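Local structure of CurH (Lyngbya majuscula, 3KG7) at residues C[8-16]-C[26-35]. The protein is the dehydratase domain of a curacin polyketide synthase module, probably removing water from beta-hydroxyacyl intermediates to leave a double bond. Sequence-based numbering, arbitrary orientation.
Sequences VHRLLGNKL and YHQDINLNNH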
loop_
_atom_site.group_PDB
_atom_site.type_symbol
_atom_site.label_atom_id
_atom_site.label_comp_id
_atom_site.label_asym_id
_atom_site.label_seq_id
_atom_site.Cartn_x
_atom_site.Cartn_y
_atom_site.Cartn_z
ATOM N N VAL C 8 2.153 14.225 -1.889
ATOM C CA VAL C 8 2.218 13.484 -3.167
ATOM C C VAL C 8 3.182 14.072 -4.209
ATOM O O VAL C 8 3.057 15.225 -4.629
ATOM C CB VAL C 8 0.789 13.283 -3.797
ATOM C CG1 VAL C 8 -0.059 14.575 -3.715
ATOM C CG2 VAL C 8 0.870 12.790 -5.231
ATOM N N HIS C 9 4.137 13.249 -4.618
ATOM C CA HIS C 9 5.072 13.571 -5.688
ATOM C C HIS C 9 4.339 13.612 -7.025
ATOM O O HIS C 9 3.568 12.705 -7.343
ATOM C CB HIS C 9 6.147 12.490 -5.739
ATOM C CG HIS C 9 7.392 12.903 -6.454
ATOM N ND1 HIS C 9 7.780 12.347 -7.654
ATOM C CD2 HIS C 9 8.351 13.805 -6.127
ATOM C CE1 HIS C 9 8.918 12.895 -8.043
ATOM N NE2 HIS C 9 9.286 13.783 -7.134
ATOM N N ARG C 10 4.584 14.662 -7.805
ATOM C CA ARG C 10 3.992 14.799 -9.143
ATOM C C ARG C 10 4.161 13.570 -10.033
ATOM O O ARG C 10 3.224 13.174 -10.735
ATOM C CB ARG C 10 4.553 16.022 -9.877
ATOM C CG ARG C 10 3.501 17.040 -10.236
ATOM C CD ARG C 10 3.807 17.773 -11.534
ATOM N NE ARG C 10 2.607 17.900 -12.359
ATOM C CZ ARG C 10 1.640 18.799 -12.171
ATOM N NH1 ARG C 10 1.714 19.681 -11.181
ATOM N NH2 ARG C 10 0.587 18.813 -12.978
ATOM N N LEU C 11 5.358 12.980 -10.008
ATOM C CA LEU C 11 5.679 11.857 -10.878
ATOM C C LEU C 11 5.244 10.504 -10.307
ATOM O O LEU C 11 4.622 9.709 -11.008
ATOM C CB LEU C 11 7.173 11.845 -11.209
ATOM C CG LEU C 11 7.690 10.764 -12.165
ATOM C CD1 LEU C 11 7.213 10.987 -13.566
ATOM C CD2 LEU C 11 9.208 10.731 -12.142
ATOM N N LEU C 12 5.564 10.248 -9.042
ATOM C CA LEU C 12 5.340 8.931 -8.462
ATOM C C LEU C 12 3.972 8.751 -7.798
ATOM O O LEU C 12 3.482 7.628 -7.679
ATOM C CB LEU C 12 6.453 8.601 -7.469
ATOM C CG LEU C 12 7.792 8.147 -8.047
ATOM C CD1 LEU C 12 8.776 8.000 -6.917
ATOM C CD2 LEU C 12 7.654 6.843 -8.786
ATOM N N GLY C 13 3.363 9.847 -7.368
ATOM C CA GLY C 13 2.129 9.771 -6.606
ATOM C C GLY C 13 2.404 9.571 -5.132
ATOM O O GLY C 13 3.383 10.105 -4.587
ATOM N N ASN C 14 1.539 8.784 -4.499
ATOM C CA ASN C 14 1.599 8.543 -3.070
ATOM C C ASN C 14 2.483 7.373 -2.710
ATOM O O ASN C 14 2.383 6.317 -3.322
ATOM C CB ASN C 14 0.198 8.278 -2.538
ATOM C CG ASN C 14 -0.708 9.443 -2.722
ATOM O OD1 ASN C 14 -0.771 10.335 -1.879
ATOM N ND2 ASN C 14 -1.429 9.449 -3.830
ATOM N N LYS C 15 3.303 7.562 -1.683
ATOM C CA LYS C 15 4.224 6.548 -1.201
ATOM C C LYS C 15 3.597 5.770 -0.053
ATOM O O LYS C 15 3.141 6.366 0.929
ATOM C CB LYS C 15 5.512 7.227 -0.718
ATOM C CG LYS C 15 6.649 6.277 -0.444
ATOM C CD LYS C 15 7.789 6.926 0.308
ATOM C CE LYS C 15 9.020 6.033 0.243
ATOM N NZ LYS C 15 10.158 6.481 1.089
ATOM N N LEU C 16 3.578 4.444 -0.170
ATOM C CA LEU C 16 3.143 3.595 0.932
ATOM C C LEU C 16 4.176 2.525 1.215
ATOM O O LEU C 16 4.538 1.769 0.326
ATOM C CB LEU C 16 1.781 2.964 0.642
ATOM C CG LEU C 16 1.026 2.420 1.860
ATOM C CD1 LEU C 16 0.747 3.504 2.889
ATOM C CD2 LEU C 16 -0.273 1.781 1.413
ATOM N N TYR C 26 4.062 2.990 -4.914
ATOM C CA TYR C 26 3.735 4.335 -5.324
ATOM C C TYR C 26 2.457 4.302 -6.158
ATOM O O TYR C 26 2.427 3.742 -7.256
ATOM C CB TYR C 26 4.890 4.934 -6.105
ATOM C CG TYR C 26 6.189 5.011 -5.323
ATOM C CD1 TYR C 26 6.549 6.181 -4.637
ATOM C CD2 TYR C 26 7.070 3.917 -5.278
ATOM C CE1 TYR C 26 7.741 6.262 -3.921
ATOM C CE2 TYR C 26 8.272 3.991 -4.560
ATOM C CZ TYR C 26 8.597 5.167 -3.889
ATOM O OH TYR C 26 9.777 5.250 -3.180
ATOM N N HIS C 27 1.387 4.881 -5.624
ATOM C CA HIS C 27 0.100 4.819 -6.302
ATOM C C HIS C 27 -0.459 6.190 -6.625
ATOM O O HIS C 27 -0.392 7.100 -5.804
ATOM C CB HIS C 27 -0.894 3.983 -5.499
ATOM C CG HIS C 27 -1.219 4.540 -4.152
ATOM N ND1 HIS C 27 -2.423 5.153 -3.874
ATOM C CD2 HIS C 27 -0.508 4.562 -2.999
ATOM C CE1 HIS C 27 -2.441 5.530 -2.606
ATOM N NE2 HIS C 27 -1.291 5.185 -2.053
ATOM N N GLN C 28 -1.001 6.328 -7.831
ATOM C CA GLN C 28 -1.613 7.578 -8.283
ATOM C C GLN C 28 -2.634 7.296 -9.360
ATOM O O GLN C 28 -2.647 6.215 -9.947
ATOM C CB GLN C 28 -0.558 8.520 -8.863
ATOM C CG GLN C 28 -0.009 8.062 -10.208
ATOM C CD GLN C 28 1.241 8.802 -10.609
ATOM O OE1 GLN C 28 1.289 10.029 -10.544
ATOM N NE2 GLN C 28 2.266 8.062 -11.028
ATOM N N ASP C 29 -3.472 8.288 -9.635
ATOM C CA ASP C 29 -4.393 8.214 -10.752
ATOM C C ASP C 29 -3.828 9.003 -11.918
ATOM O O ASP C 29 -3.624 10.216 -11.815
ATOM C CB ASP C 29 -5.782 8.709 -10.338
ATOM C CG ASP C 29 -6.507 7.713 -9.442
ATOM O OD1 ASP C 29 -7.737 7.565 -9.581
ATOM O OD2 ASP C 29 -5.847 7.056 -8.605
ATOM N N ILE C 30 -3.561 8.313 -13.021
ATOM C CA ILE C 30 -2.977 8.960 -14.177
ATOM C C ILE C 30 -4.055 9.343 -15.171
ATOM O O ILE C 30 -4.850 8.508 -15.587
ATOM C CB ILE C 30 -1.899 8.094 -14.840
ATOM C CG1 ILE C 30 -0.809 7.752 -13.814
ATOM C CG2 ILE C 30 -1.331 8.813 -16.078
ATOM C CD1 ILE C 30 0.431 7.047 -14.381
ATOM N N ASN C 31 -4.080 10.627 -15.519
ATOM C CA ASN C 31 -4.934 11.161 -16.575
ATOM C C ASN C 31 -4.328 12.445 -17.136
ATOM O O ASN C 31 -3.245 12.858 -16.713
ATOM C CB ASN C 31 -6.346 11.405 -16.053
ATOM C CG ASN C 31 -6.354 12.123 -14.729
ATOM O OD1 ASN C 31 -5.640 13.115 -14.538
ATOM N ND2 ASN C 31 -7.153 11.622 -13.795
ATOM N N LEU C 32 -5.023 13.076 -18.078
ATOM C CA LEU C 32 -4.513 14.293 -18.709
ATOM C C LEU C 32 -4.528 15.507 -17.782
ATOM O O LEU C 32 -3.802 16.466 -18.003
ATOM C CB LEU C 32 -5.240 14.578 -20.028
ATOM C CG LEU C 32 -4.950 13.592 -21.172
ATOM C CD1 LEU C 32 -5.543 14.099 -22.476
ATOM C CD2 LEU C 32 -3.454 13.310 -21.338
ATOM N N ASN C 33 -5.348 15.451 -16.741
ATOM C CA ASN C 33 -5.337 16.468 -15.696
ATOM C C ASN C 33 -4.065 16.426 -14.858
ATOM O O ASN C 33 -3.389 17.442 -14.692
ATOM C CB ASN C 33 -6.556 16.323 -14.778
ATOM C CG ASN C 33 -7.571 17.408 -14.986
ATOM O OD1 ASN C 33 -7.539 18.134 -15.977
ATOM N ND2 ASN C 33 -8.484 17.534 -14.040
ATOM N N ASN C 34 -3.768 15.244 -14.325
ATOM C CA ASN C 34 -2.570 15.004 -13.540
ATOM C C ASN C 34 -1.304 15.200 -14.362
ATOM O O ASN C 34 -0.358 15.866 -13.920
ATOM C CB ASN C 34 -2.589 13.561 -13.038
ATOM C CG ASN C 34 -3.425 13.385 -11.800
ATOM O OD1 ASN C 34 -4.641 13.619 -11.808
ATOM N ND2 ASN C 34 -2.779 12.960 -10.716
ATOM N N HIS C 35 -1.316 14.608 -15.558
ATOM C CA HIS C 35 -0.154 14.485 -16.414
ATOM C C HIS C 35 -0.474 14.946 -17.833
ATOM O O HIS C 35 -0.498 14.125 -18.752
ATOM C CB HIS C 35 0.274 13.021 -16.469
ATOM C CG HIS C 35 0.816 12.498 -15.180
ATOM N ND1 HIS C 35 2.164 12.475 -14.898
ATOM C CD2 HIS C 35 0.193 11.970 -14.101
ATOM C CE1 HIS C 35 2.349 11.967 -13.692
ATOM N NE2 HIS C 35 1.168 11.655 -13.185
HETATM O O HOH W 1 2.652 6.015 -9.337
#
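N14 and H27 face each other as the antiparallel hydrogen-bonded pair where strands 14-16 and 26-30 meet, N14 N giving to H27 O and H27 N to N14 O, both at 2.9 Å. The N14 side chain adds a third bond: ND2 donates to H27 O at 3.2 Å, arriving from the opposite face of that carbonyl to N14 N. Its CB also sits over one face of the H27 imidazole, 3.8 Å from the ring centroid. K15 and Y26 form the next, non-hydrogen-bonded pair; L12 CD1 lies over a face of the Y26 ring, 3.6 Å from CE1, while the extended K15 chain runs alongside the ring and brings CE to within 3.6 Å of Y26 OH. This is the N-terminal beta hairpin of a double hotdog fold; helix 52-62 packs on L12, Y26 and Q28, and H27 reaches L16 of the second subunit. Ahead of strand 14-16, the chain at L11 is held by Q28. With CG between backbone N and carbonyl (chi1 71°), its extended chain sends NE2 to L11 O, 2.9 Å away; a water that donates to L12 O and Y26 O also takes a weak bond from NE2. H35 NE2 donates to Q28 OE1 at 3.1 Å from above the amide plane, and the two bonds together fix which way the amide is turned. A leucine in place of Q28 would probably leave L11 O and H35 NE2 without these mates. Farther out, R10 NH2 makes a weak bond to N34 O.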